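Local atomic coordinates of protein (tenascin) (Gallus gallus, PDB entry 1QR4), a protein that acts in cell adhesion within the extracellular matrix, this segment of two fibronectin type III domains probably binding heparin and contactin. Residues A[8-13]-A[75-79]; A[21-27]-A[59-65]; A[67-73]-A[88-94]. One frame throughout, in Å; residues are numbered along the deposited sequence.

All three contacts sit in the first of the two fibronectin type III domains. Contact 2 pairs two strands of the sheet made by 11-16, 22-28 and 59-63, whereas contact 3 pairs the last two strands of the other sheet, 70-78 and 87-92. Contact 1 bridges the sheets, setting 8-13 over 75-79. Between centres, contacts 1 and 2 are about 16 Å apart, 1 and 3 about 19 Å, and 2 and 3 about 10 Å. Along the chain contact 2 is nested inside the loop closed by contact 1 and precedes contact 3, while contacts 1 and 3 interleave, both using strand 70-78. Together they close the sandwich that carries Lys79 and Lys90 of the putative heparin site.

Contact 1: A[8-13]-A[75-79]; sequences DNPKDL and LVAEK
Leu75 reaches across to Leu13 and Pro10, touching each with a different part of its side chain. Its CB meets CD2 of Leu13 at 4.1 Å. From there CG stands anti to the backbone N (chi1 -173°), a turn that carries the CD2 branch obliquely across to the proline, where Leu75 CD2 lies 3.9 Å from Pro10 CB. Pro10 then carries the packing on to Ala77, the next residue of the strand to face it: its CG sits 4.0 Å from Ala77 N and 4.3 Å from Ala77 CB. The Ala77 amide beside the ring is satisfied from elsewhere, hydrogen-bonded to Ser84 OG. Tyr37 of strand 36-42 packs against both Pro10 and Leu75 and widens the apolar patch.

Toward the start of the chain Lys79, fully extended beyond CG, reaches the backbone of Asp8, its CE 4.0 Å from Asp8 O. The carboxylate of Asp8 is turned elsewhere, with OD2 hydrogen-bonded to Val31 N and OD1 6.9 Å from Lys79 NZ; any attraction between these opposite charges is therefore probably modest. Lys79 belongs to a putative heparin-binding site. The arrangement is that of a fibronectin type III sandwich, in which the first strand and the residues leading into it fold over the far end of a strand in the facing sheet.

Contact 2: A[21-27]-A[59-65]; sequences TTLSLRW and SFILRGL
Strands 22-27 and 59-63 are the antiparallel neighbours at the middle and edge of the three-stranded sheet in this fibronectin type III sandwich, their axes 4.6 Å apart at closest approach. Two hydrogen-bonded pairs, Leu23 with Leu62 and Leu25 with Phe60, zip them together. In the first, Leu23 N donates to Leu62 O at 3.0 Å, and the returning bond from Leu62 N meets Leu23 O almost head-on, with a C=O...N angle of 174°. Beyond the strand, Leu65 N reaches Thr21 O at 3.1 Å, and one water bridges Thr21 OG1 and Gly64 N.

The side chains of these four paired residues face the interior. Leu25 runs alongside Phe60, while its CD1 also reaches Leu62 CD2 at 4.1 Å. Leu23 crosses Leu65 at about a right angle, CD1 to CD1 at 3.7 Å. On the opposite face Ile61 bends at chi2 (-70°), which folds its CD1 back over Ser24, 3.5 Å from Ser24 CB.

Trp27 closes the other end. One face of its indole lies over the backbone of Ser59, whose N stands 3.8 Å above the plane toward the rim, and CH2 meets Phe60 CB edge-on at 4.1 Å. Tyr37 packs edge-to-face with the same indole, and Leu75 also touches it. With the indole cut back to an alanine, the Tyr37 ring would probably lose its edge-to-face mate, Leu75 one of its neighbours, and a gap would open beside Ser59 and Phe60. A tryptophan in the second strand, buried between the two sheets, is a hallmark of the fibronectin type III core.

Contact 3: A[67-73]-A[88-94]; sequences AGTEYTI and TIKGSTV
Two groups grip Thr93 OG1: it accepts a hydrogen bond from Thr69 N at 2.8 Å and gives its own to Asp66 O. The hydroxyl reaches both because chi1 is 46°, which sets OG1 between the backbone N and the carbonyl carbon. The main chain answers with Thr93 N bonding back to Thr69 O at 2.7 Å, and Gly68 N adds a bond to Val94 O at 2.9 Å.

Farther along, the regular antiparallel ladder takes over. Tyr71 exchanges two backbone bonds with Gly91, and Ile73 does the same with Ile89. Gly91 O also lies in the plane of the Tyr71 ring, at its edge, 3.9 Å from CD1. On the inner face Ile73 CB meets Ile89 CG1 at 4.1 Å; Leu23 and Leu25 of the facing sheet pack on Ile73.

The outer face is polar. Glu70 crosses Lys90 with OE2 3.9 Å from Lys90 CB, leaving Lys90 NZ 6.5 Å from that oxygen, while the Thr72 side chain lies alongside that of Lys90, OG1 4.1 Å from Lys90 CE. Lys90 is part of a putative heparin-binding site. At the start of strand 70-78 the phenol of Tyr71 is hydrogen-bonded to Asp66 N, five residues earlier: this is the tyrosine corner of Greek-key β-sandwiches such as fibronectin type III domains.

Contact 1: A[8-13]-A[75-79]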
loop_
_atom_site.group_PDB
_atom_site.type_symbol
_atom_site.label_atom_id
_atom_site.label_comp_id
_atom_site.label_asym_id
_atom_site.label_seq_id
_atom_site.Cartn_x
_atom_site.Cartn_y
_atom_site.Cartn_z
ATOM N N ASP A 8 -26.662 17.107 12.883
ATOM C CA ASP A 8 -26.069 17.221 11.519
ATOM C C ASP A 8 -24.846 16.308 11.465
ATOM O O ASP A 8 -24.000 16.364 12.356
ATOM C CB ASP A 8 -25.653 18.676 11.269
ATOM C CG ASP A 8 -25.233 18.933 9.835
ATOM O OD1 ASP A 8 -25.967 18.533 8.907
ATOM O OD2 ASP A 8 -24.174 19.556 9.635
ATOM N N ASN A 9 -24.754 15.452 10.450
ATOM C CA ASN A 9 -23.602 14.551 10.342
ATOM C C ASN A 9 -22.493 15.091 9.432
ATOM O O ASN A 9 -22.715 16.021 8.655
ATOM C CB ASN A 9 -24.043 13.165 9.860
ATOM C CG ASN A 9 -24.458 13.152 8.408
ATOM O OD1 ASN A 9 -24.806 14.180 7.830
ATOM N ND2 ASN A 9 -24.429 11.976 7.808
ATOM N N PRO A 10 -21.270 14.549 9.560
ATOM C CA PRO A 10 -20.139 14.980 8.739
ATOM C C PRO A 10 -20.431 14.581 7.310
ATOM O O PRO A 10 -20.732 13.426 7.046
ATOM C CB PRO A 10 -18.989 14.139 9.287
ATOM C CG PRO A 10 -19.361 13.947 10.713
ATOM C CD PRO A 10 -20.823 13.612 10.602
ATOM N N LYS A 11 -20.355 15.524 6.383
ATOM C CA LYS A 11 -20.629 15.192 4.992
ATOM C C LYS A 11 -19.372 14.883 4.184
ATOM O O LYS A 11 -18.251 15.112 4.630
ATOM C CB LYS A 11 -21.420 16.314 4.322
ATOM C CG LYS A 11 -22.678 16.702 5.079
ATOM C CD LYS A 11 -23.565 17.663 4.287
ATOM C CE LYS A 11 -24.495 16.920 3.330
ATOM N NZ LYS A 11 -25.426 16.004 4.052
ATOM N N ASP A 12 -19.591 14.343 2.992
ATOM C CA ASP A 12 -18.551 13.974 2.043
ATOM C C ASP A 12 -17.254 13.392 2.568
ATOM O O ASP A 12 -16.182 13.958 2.377
ATOM C CB ASP A 12 -18.280 15.124 1.073
ATOM C CG ASP A 12 -19.503 15.471 0.240
ATOM O OD1 ASP A 12 -19.798 14.730 -0.725
ATOM O OD2 ASP A 12 -20.186 16.465 0.571
ATOM N N LEU A 13 -17.369 12.238 3.211
ATOM C CA LEU A 13 -16.220 11.528 3.736
ATOM C C LEU A 13 -15.585 10.740 2.593
ATOM O O LEU A 13 -16.205 9.844 2.017
ATOM C CB LEU A 13 -16.655 10.576 4.846
ATOM C CG LEU A 13 -15.572 9.714 5.517
ATOM C CD1 LEU A 13 -14.534 10.609 6.203
ATOM C CD2 LEU A 13 -16.206 8.761 6.542
ATOM N N LEU A 75 -17.352 7.956 10.443
ATOM C CA LEU A 75 -17.096 9.137 11.240
ATOM C C LEU A 75 -18.418 9.659 11.773
ATOM O O LEU A 75 -19.440 9.615 11.088
ATOM C CB LEU A 75 -16.446 10.204 10.369
ATOM C CG LEU A 75 -15.967 11.431 11.112
ATOM C CD1 LEU A 75 -14.826 11.059 12.029
ATOM C CD2 LEU A 75 -15.535 12.434 10.111
ATOM N N VAL A 76 -18.375 10.201 12.980
ATOM C CA VAL A 76 -19.554 10.731 13.631
ATOM C C VAL A 76 -19.197 11.922 14.516
ATOM O O VAL A 76 -18.147 11.936 15.158
ATOM C CB VAL A 76 -20.229 9.638 14.492
ATOM C CG1 VAL A 76 -19.222 8.989 15.410
ATOM C CG2 VAL A 76 -21.356 10.224 15.308
ATOM N N ALA A 77 -20.068 12.929 14.527
ATOM C CA ALA A 77 -19.870 14.110 15.355
ATOM C C ALA A 77 -20.553 13.912 16.724
ATOM O O ALA A 77 -21.756 13.672 16.797
ATOM C CB ALA A 77 -20.418 15.359 14.636
ATOM N N GLU A 78 -19.760 13.915 17.791
ATOM C CA GLU A 78 -20.272 13.757 19.144
ATOM C C GLU A 78 -20.569 15.160 19.654
ATOM O O GLU A 78 -19.649 15.948 19.896
ATOM C CB GLU A 78 -19.242 13.069 20.048
ATOM C CG GLU A 78 -18.872 11.640 19.625
ATOM C CD GLU A 78 -17.962 10.910 20.632
ATOM O OE1 GLU A 78 -17.548 11.513 21.647
ATOM O OE2 GLU A 78 -17.662 9.715 20.417
ATOM N N LYS A 79 -21.863 15.472 19.772
ATOM C CA LYS A 79 -22.372 16.782 20.229
ATOM C C LYS A 79 -22.369 16.980 21.759
ATOM O O LYS A 79 -22.550 18.098 22.250
ATOM C CB LYS A 79 -23.789 17.010 19.658
ATOM C CG LYS A 79 -23.887 16.754 18.144
ATOM C CD LYS A 79 -25.320 16.770 17.623
ATOM C CE LYS A 79 -25.369 16.405 16.135
ATOM N NZ LYS A 79 -26.704 16.612 15.500
#

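Contact 2: A[21-27]-A[59-65]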
loop_
_atom_site.group_PDB
_atom_site.type_symbol
_atom_site.label_atom_id
_atom_site.label_comp_id
_atom_site.label_asym_id
_atom_site.label_seq_id
_atom_site.Cartn_x
_atom_site.Cartn_y
_atom_site.Cartn_z
ATOM N N THR A 21 0.055 0.981 4.697
ATOM C CA THR A 21 -0.271 1.034 6.094
ATOM C C THR A 21 -1.117 2.261 6.460
ATOM O O THR A 21 -1.551 2.404 7.608
ATOM C CB THR A 21 1.076 0.957 6.883
ATOM O OG1 THR A 21 0.843 0.885 8.291
ATOM C CG2 THR A 21 1.963 2.156 6.558
ATOM N N THR A 22 -1.383 3.135 5.491
ATOM C CA THR A 22 -2.186 4.318 5.781
ATOM C C THR A 22 -3.262 4.634 4.772
ATOM O O THR A 22 -3.232 4.181 3.638
ATOM C CB THR A 22 -1.352 5.610 5.891
ATOM O OG1 THR A 22 -0.986 6.058 4.584
ATOM C CG2 THR A 22 -0.117 5.395 6.717
ATOM N N LEU A 23 -4.183 5.484 5.214
ATOM C CA LEU A 23 -5.287 5.983 4.415
ATOM C C LEU A 23 -5.459 7.409 4.846
ATOM O O LEU A 23 -5.363 7.720 6.031
ATOM C CB LEU A 23 -6.566 5.216 4.692
ATOM C CG LEU A 23 -6.636 3.842 4.031
ATOM C CD1 LEU A 23 -7.839 3.093 4.561
ATOM C CD2 LEU A 23 -6.703 3.979 2.519
ATOM N N SER A 24 -5.657 8.283 3.871
ATOM C CA SER A 24 -5.845 9.700 4.134
ATOM C C SER A 24 -7.347 10.061 4.062
ATOM O O SER A 24 -8.004 9.905 3.024
ATOM C CB SER A 24 -5.038 10.502 3.123
ATOM O OG SER A 24 -5.146 11.882 3.402
ATOM N N LEU A 25 -7.893 10.517 5.184
ATOM C CA LEU A 25 -9.302 10.865 5.254
ATOM C C LEU A 25 -9.577 12.363 5.183
ATOM O O LEU A 25 -8.851 13.182 5.769
ATOM C CB LEU A 25 -9.903 10.314 6.544
ATOM C CG LEU A 25 -9.729 8.819 6.799
ATOM C CD1 LEU A 25 -10.131 8.501 8.224
ATOM C CD2 LEU A 25 -10.543 8.023 5.810
ATOM N N ARG A 26 -10.670 12.703 4.500
ATOM C CA ARG A 26 -11.089 14.089 4.354
ATOM C C ARG A 26 -12.615 14.167 4.332
ATOM O O ARG A 26 -13.277 13.302 3.768
ATOM C CB ARG A 26 -10.485 14.689 3.095
ATOM C CG ARG A 26 -10.583 16.176 3.032
ATOM C CD ARG A 26 -9.647 16.721 1.985
ATOM N NE ARG A 26 -9.918 18.129 1.743
ATOM C CZ ARG A 26 -10.480 18.596 0.636
ATOM N NH1 ARG A 26 -10.823 17.759 -0.343
ATOM N NH2 ARG A 26 -10.726 19.896 0.524
ATOM N N TRP A 27 -13.158 15.208 4.961
ATOM C CA TRP A 27 -14.602 15.397 5.052
ATOM C C TRP A 27 -14.994 16.835 5.326
ATOM O O TRP A 27 -14.147 17.691 5.586
ATOM C CB TRP A 27 -15.152 14.565 6.196
ATOM C CG TRP A 27 -14.635 15.025 7.501
ATOM C CD1 TRP A 27 -15.173 15.981 8.302
ATOM C CD2 TRP A 27 -13.449 14.577 8.154
ATOM N NE1 TRP A 27 -14.396 16.164 9.417
ATOM C CE2 TRP A 27 -13.326 15.316 9.350
ATOM C CE3 TRP A 27 -12.469 13.624 7.840
ATOM C CZ2 TRP A 27 -12.267 15.140 10.235
ATOM C CZ3 TRP A 27 -11.408 13.447 8.720
ATOM C CH2 TRP A 27 -11.316 14.205 9.906
ATOM N N SER A 59 -9.366 16.759 7.959
ATOM C CA SER A 59 -8.420 15.835 7.350
ATOM C C SER A 59 -7.686 15.109 8.470
ATOM O O SER A 59 -7.470 15.671 9.549
ATOM C CB SER A 59 -7.417 16.617 6.507
ATOM O OG SER A 59 -6.674 15.743 5.688
ATOM N N PHE A 60 -7.310 13.864 8.217
ATOM C CA PHE A 60 -6.615 13.054 9.212
ATOM C C PHE A 60 -6.060 11.837 8.509
ATOM O O PHE A 60 -6.772 11.206 7.728
ATOM C CB PHE A 60 -7.601 12.621 10.299
ATOM C CG PHE A 60 -7.120 11.480 11.163
ATOM C CD1 PHE A 60 -7.234 10.162 10.732
ATOM C CD2 PHE A 60 -6.573 11.728 12.417
ATOM C CE1 PHE A 60 -6.809 9.108 11.533
ATOM C CE2 PHE A 60 -6.141 10.681 13.228
ATOM C CZ PHE A 60 -6.259 9.369 12.785
ATOM N N ILE A 61 -4.789 11.522 8.771
ATOM C CA ILE A 61 -4.141 10.349 8.168
ATOM C C ILE A 61 -4.294 9.156 9.090
ATOM O O ILE A 61 -3.798 9.146 10.218
ATOM C CB ILE A 61 -2.631 10.546 7.917
ATOM C CG1 ILE A 61 -2.377 11.749 7.009
ATOM C CG2 ILE A 61 -2.060 9.302 7.253
ATOM C CD1 ILE A 61 -2.803 11.534 5.597
ATOM N N LEU A 62 -5.021 8.163 8.608
ATOM C CA LEU A 62 -5.246 6.956 9.373
ATOM C C LEU A 62 -3.998 6.085 9.228
ATOM O O LEU A 62 -3.512 5.862 8.123
ATOM C CB LEU A 62 -6.479 6.258 8.826
ATOM C CG LEU A 62 -7.070 5.135 9.653
ATOM C CD1 LEU A 62 -7.092 5.484 11.135
ATOM C CD2 LEU A 62 -8.466 4.909 9.125
ATOM N N ARG A 63 -3.470 5.602 10.345
ATOM C CA ARG A 63 -2.255 4.790 10.308
ATOM C C ARG A 63 -2.316 3.505 11.136
ATOM O O ARG A 63 -3.191 3.329 12.003
ATOM C CB ARG A 63 -1.066 5.635 10.792
ATOM C CG ARG A 63 -0.685 6.805 9.883
ATOM C CD ARG A 63 0.278 7.748 10.588
ATOM N NE ARG A 63 -0.376 8.492 11.664
ATOM C CZ ARG A 63 -0.510 9.816 11.695
ATOM N NH1 ARG A 63 -0.028 10.561 10.708
ATOM N NH2 ARG A 63 -1.155 10.396 12.701
ATOM N N GLY A 64 -1.357 2.619 10.876
ATOM C CA GLY A 64 -1.279 1.369 11.613
ATOM C C GLY A 64 -2.154 0.272 11.060
ATOM O O GLY A 64 -2.495 -0.679 11.756
ATOM N N LEU A 65 -2.466 0.387 9.778
ATOM C CA LEU A 65 -3.316 -0.577 9.105
ATOM C C LEU A 65 -2.508 -1.715 8.467
ATOM O O LEU A 65 -1.281 -1.663 8.424
ATOM C CB LEU A 65 -4.148 0.158 8.042
ATOM C CG LEU A 65 -4.821 1.465 8.478
ATOM C CD1 LEU A 65 -5.639 2.022 7.331
ATOM C CD2 LEU A 65 -5.683 1.233 9.701
HETATM O O HOH W 1 1.471 3.476 9.814
#

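Contact 3: A[67-73]-A[88-94]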
loop_
_atom_site.group_PDB
_atom_site.type_symbol
_atom_site.label_atom_id
_atom_site.label_comp_id
_atom_site.label_asym_id
_atom_site.label_seq_id
_atom_site.Cartn_x
_atom_site.Cartn_y
_atom_site.Cartn_z
ATOM N N ALA A 67 -1.766 -4.367 5.095
ATOM C CA ALA A 67 -1.699 -4.186 3.646
ATOM C C ALA A 67 -2.758 -4.929 2.835
ATOM O O ALA A 67 -3.168 -6.030 3.192
ATOM C CB ALA A 67 -0.326 -4.553 3.153
ATOM N N GLY A 68 -3.162 -4.327 1.719
ATOM C CA GLY A 68 -4.161 -4.926 0.854
ATOM C C GLY A 68 -5.309 -5.456 1.670
ATOM O O GLY A 68 -5.604 -6.635 1.606
ATOM N N THR A 69 -5.901 -4.593 2.487
ATOM C CA THR A 69 -7.016 -4.955 3.357
ATOM C C THR A 69 -8.092 -3.890 3.233
ATOM O O THR A 69 -7.783 -2.702 3.146
ATOM C CB THR A 69 -6.568 -4.990 4.834
ATOM O OG1 THR A 69 -5.586 -6.010 5.014
ATOM C CG2 THR A 69 -7.729 -5.284 5.745
ATOM N N GLU A 70 -9.354 -4.296 3.238
ATOM C CA GLU A 70 -10.415 -3.315 3.144
ATOM C C GLU A 70 -10.939 -2.963 4.526
ATOM O O GLU A 70 -11.000 -3.808 5.399
ATOM C CB GLU A 70 -11.539 -3.832 2.258
ATOM C CG GLU A 70 -12.658 -2.831 2.039
ATOM C CD GLU A 70 -13.638 -3.280 0.978
ATOM O OE1 GLU A 70 -14.128 -4.428 1.064
ATOM O OE2 GLU A 70 -13.911 -2.481 0.056
ATOM N N TYR A 71 -11.295 -1.702 4.723
ATOM C CA TYR A 71 -11.826 -1.236 6.000
ATOM C C TYR A 71 -13.141 -0.461 5.860
ATOM O O TYR A 71 -13.332 0.324 4.927
ATOM C CB TYR A 71 -10.832 -0.304 6.699
ATOM C CG TYR A 71 -9.581 -0.957 7.200
ATOM C CD1 TYR A 71 -8.442 -1.031 6.399
ATOM C CD2 TYR A 71 -9.510 -1.461 8.489
ATOM C CE1 TYR A 71 -7.268 -1.584 6.869
ATOM C CE2 TYR A 71 -8.335 -2.017 8.968
ATOM C CZ TYR A 71 -7.218 -2.074 8.149
ATOM O OH TYR A 71 -6.050 -2.628 8.615
ATOM N N THR A 72 -14.041 -0.671 6.806
ATOM C CA THR A 72 -15.285 0.059 6.804
ATOM C C THR A 72 -14.969 1.222 7.724
ATOM O O THR A 72 -14.668 1.019 8.901
ATOM C CB THR A 72 -16.431 -0.776 7.388
ATOM O OG1 THR A 72 -16.640 -1.926 6.561
ATOM C CG2 THR A 72 -17.716 0.039 7.443
ATOM N N ILE A 73 -14.949 2.430 7.173
ATOM C CA ILE A 73 -14.648 3.603 7.978
ATOM C C ILE A 73 -15.895 4.442 8.189
ATOM O O ILE A 73 -16.618 4.739 7.243
ATOM C CB ILE A 73 -13.548 4.493 7.313
ATOM C CG1 ILE A 73 -12.275 3.677 7.083
ATOM C CG2 ILE A 73 -13.190 5.674 8.229
ATOM C CD1 ILE A 73 -11.288 4.300 6.112
ATOM N N THR A 88 -20.469 6.895 6.456
ATOM C CA THR A 88 -19.645 5.735 6.174
ATOM C C THR A 88 -19.089 5.559 4.773
ATOM O O THR A 88 -19.711 5.953 3.780
ATOM C CB THR A 88 -20.403 4.456 6.557
ATOM O OG1 THR A 88 -20.654 4.458 7.969
ATOM C CG2 THR A 88 -19.604 3.213 6.196
ATOM N N ILE A 89 -17.885 4.993 4.717
ATOM C CA ILE A 89 -17.196 4.685 3.471
ATOM C C ILE A 89 -16.282 3.491 3.701
ATOM O O ILE A 89 -15.979 3.113 4.842
ATOM C CB ILE A 89 -16.271 5.818 2.943
ATOM C CG1 ILE A 89 -15.197 6.157 3.977
ATOM C CG2 ILE A 89 -17.061 7.015 2.502
ATOM C CD1 ILE A 89 -13.894 6.652 3.373
ATOM N N LYS A 90 -15.825 2.930 2.587
ATOM C CA LYS A 90 -14.913 1.809 2.596
ATOM C C LYS A 90 -13.640 2.217 1.875
ATOM O O LYS A 90 -13.651 2.973 0.900
ATOM C CB LYS A 90 -15.533 0.594 1.918
ATOM C CG LYS A 90 -16.651 -0.042 2.711
ATOM C CD LYS A 90 -17.199 -1.278 2.011
ATOM C CE LYS A 90 -18.289 -1.928 2.843
ATOM N NZ LYS A 90 -19.393 -0.970 3.142
ATOM N N GLY A 91 -12.529 1.750 2.407
ATOM C CA GLY A 91 -11.242 2.049 1.827
ATOM C C GLY A 91 -10.345 0.866 2.111
ATOM O O GLY A 91 -10.320 0.336 3.226
ATOM N N SER A 92 -9.665 0.398 1.078
ATOM C CA SER A 92 -8.764 -0.718 1.231
ATOM C C SER A 92 -7.338 -0.229 1.031
ATOM O O SER A 92 -7.094 0.680 0.233
ATOM C CB SER A 92 -9.110 -1.798 0.217
ATOM O OG SER A 92 -9.241 -1.239 -1.073
ATOM N N THR A 93 -6.412 -0.773 1.816
ATOM C CA THR A 93 -4.996 -0.413 1.699
ATOM C C THR A 93 -4.435 -1.087 0.450
ATOM O O THR A 93 -5.020 -2.055 -0.053
ATOM C CB THR A 93 -4.174 -0.902 2.907
ATOM O OG1 THR A 93 -4.519 -2.262 3.201
ATOM C CG2 THR A 93 -4.422 -0.027 4.121
ATOM N N VAL A 94 -3.315 -0.575 -0.057
ATOM C CA VAL A 94 -2.701 -1.158 -1.241
ATOM C C VAL A 94 -1.910 -2.408 -0.857
ATOM O O VAL A 94 -1.463 -2.527 0.273
ATOM C CB VAL A 94 -1.773 -0.154 -1.920
ATOM C CG1 VAL A 94 -0.642 0.219 -0.994
ATOM C CG2 VAL A 94 -1.232 -0.737 -3.209
#